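Local coordinates for ferredoxin (PDB 3LMF), which is of uncharacterised function but, as an all-helical, cysteine-rich protein of the Csp family, may bind copper ions, at the interface of chains A and B. Residues are numbered along the deposited sequence; one frame, centred on the assembly and turned at random. Chains: chain A/B, Uncharacterized protein.

The interface of chains A and B. Residues chain A 62, 65-67, 69; chain B 47-48, 51, 80.
B:Asn51, on helix 43-64 of chain B, reaches into the turn that follows the same helix of chain A. Its CB lies against the ring of A:Phe62, 3.7 Å from CZ. Beyond it, CG sits over one face of that ring, toward the rim, and the amide is nearly parallel to the ring, the planes 19° apart. CG is anti to the carbonyl carbon (chi1 -75°), which carries the amide on to the two serines. There the ends part: ND2 gives a nearly straight hydrogen bond to A:Ser65 OG (3.2 Å, 164° at H), with the acceptor close to the amide plane, while OD1 accepts from A:Ser67 OG at 2.7 Å, the hydroxyl standing above the carbonyl plane. An amide suits this place because it donates and accepts at once, as serine hydroxyls can: A:Ser65 OG in turn donates a hydrogen bond to the carbonyl A:Phe62 O (3.0 Å), and A:Ser67 OG accepts one from the backbone N-H of A:Phe69 (N to OG 2.9 Å). A leucine here would probably leave both hydroxyls without their mate across the interface. B:Ile80 meets A:Phe62 tip to tip, CD1 to CE2 at 3.6 Å, and slides past A:Phe69 with CG1 over one ring face. B:Leu48 CD1 touches A:Phe69 CE1; branched aliphatic tips suit such broad rings. Polar pairing flanked by apolar contacts thus joins two of the assembly's four copies, with two-fold symmetry, though perhaps not biologically.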
# COMPACT_ATOMS: atom_id res chain seq x y z
N PHE A 62 4.30 -3.56 9.23
CA PHE A 62 4.50 -4.78 10.00
C PHE A 62 4.73 -4.50 11.48
O PHE A 62 4.17 -5.17 12.34
CB PHE A 62 5.66 -5.59 9.42
CG PHE A 62 5.24 -6.64 8.44
CD1 PHE A 62 4.53 -6.29 7.29
CD2 PHE A 62 5.50 -7.99 8.68
CE1 PHE A 62 4.10 -7.26 6.38
CE2 PHE A 62 5.08 -8.97 7.78
CZ PHE A 62 4.37 -8.61 6.63
N SER A 65 1.56 -3.15 13.18
CA SER A 65 0.60 -4.21 13.41
C SER A 65 1.05 -5.25 14.43
O SER A 65 0.30 -6.17 14.74
CB SER A 65 0.28 -4.92 12.09
OG SER A 65 1.32 -5.82 11.74
N GLY A 66 2.27 -5.09 14.94
CA GLY A 66 2.79 -6.03 15.93
C GLY A 66 3.12 -7.39 15.35
O GLY A 66 2.96 -8.41 16.02
N SER A 67 3.57 -7.42 14.10
CA SER A 67 3.90 -8.68 13.44
C SER A 67 5.12 -9.33 14.05
O SER A 67 6.04 -8.65 14.52
CB SER A 67 4.17 -8.45 11.95
OG SER A 67 4.63 -9.65 11.33
N PHE A 69 6.96 -11.07 12.29
CA PHE A 69 7.86 -11.18 11.15
C PHE A 69 8.58 -9.87 10.81
O PHE A 69 9.29 -9.79 9.81
CB PHE A 69 7.11 -11.70 9.91
CG PHE A 69 6.70 -13.14 10.01
CD1 PHE A 69 5.43 -13.49 10.45
CD2 PHE A 69 7.60 -14.15 9.70
CE1 PHE A 69 5.06 -14.83 10.59
CE2 PHE A 69 7.24 -15.50 9.84
CZ PHE A 69 5.97 -15.84 10.28
N ARG B 47 -3.68 -11.02 12.50
CA ARG B 47 -2.47 -10.26 12.17
C ARG B 47 -1.75 -10.94 11.03
O ARG B 47 -1.34 -10.30 10.05
CB ARG B 47 -1.47 -10.20 13.32
CG ARG B 47 -1.79 -9.29 14.47
CD ARG B 47 -0.51 -9.00 15.25
NE ARG B 47 -0.80 -8.36 16.52
CZ ARG B 47 -1.06 -9.02 17.64
NH1 ARG B 47 -1.06 -10.35 17.66
NH2 ARG B 47 -1.36 -8.35 18.75
N LEU B 48 -1.56 -12.25 11.17
CA LEU B 48 -0.86 -13.02 10.16
C LEU B 48 -1.56 -12.88 8.82
O LEU B 48 -0.93 -12.67 7.79
CB LEU B 48 -0.78 -14.49 10.58
CG LEU B 48 0.21 -15.36 9.79
CD1 LEU B 48 1.57 -14.68 9.74
CD2 LEU B 48 0.32 -16.72 10.46
N ASN B 51 -0.80 -9.55 7.49
CA ASN B 51 0.63 -9.48 7.18
C ASN B 51 0.87 -10.17 5.86
O ASN B 51 1.57 -9.66 4.99
CB ASN B 51 1.45 -10.18 8.27
CG ASN B 51 1.54 -9.37 9.55
OD1 ASN B 51 2.03 -9.86 10.57
ND2 ASN B 51 1.08 -8.13 9.50
N ILE B 80 6.27 -16.03 5.29
CA ILE B 80 5.01 -15.56 5.87
C ILE B 80 3.81 -16.34 5.32
O ILE B 80 2.87 -16.62 6.05
CB ILE B 80 4.83 -14.05 5.60
CG1 ILE B 80 5.95 -13.28 6.29
CG2 ILE B 80 3.47 -13.58 6.10
CD1 ILE B 80 6.06 -11.83 5.89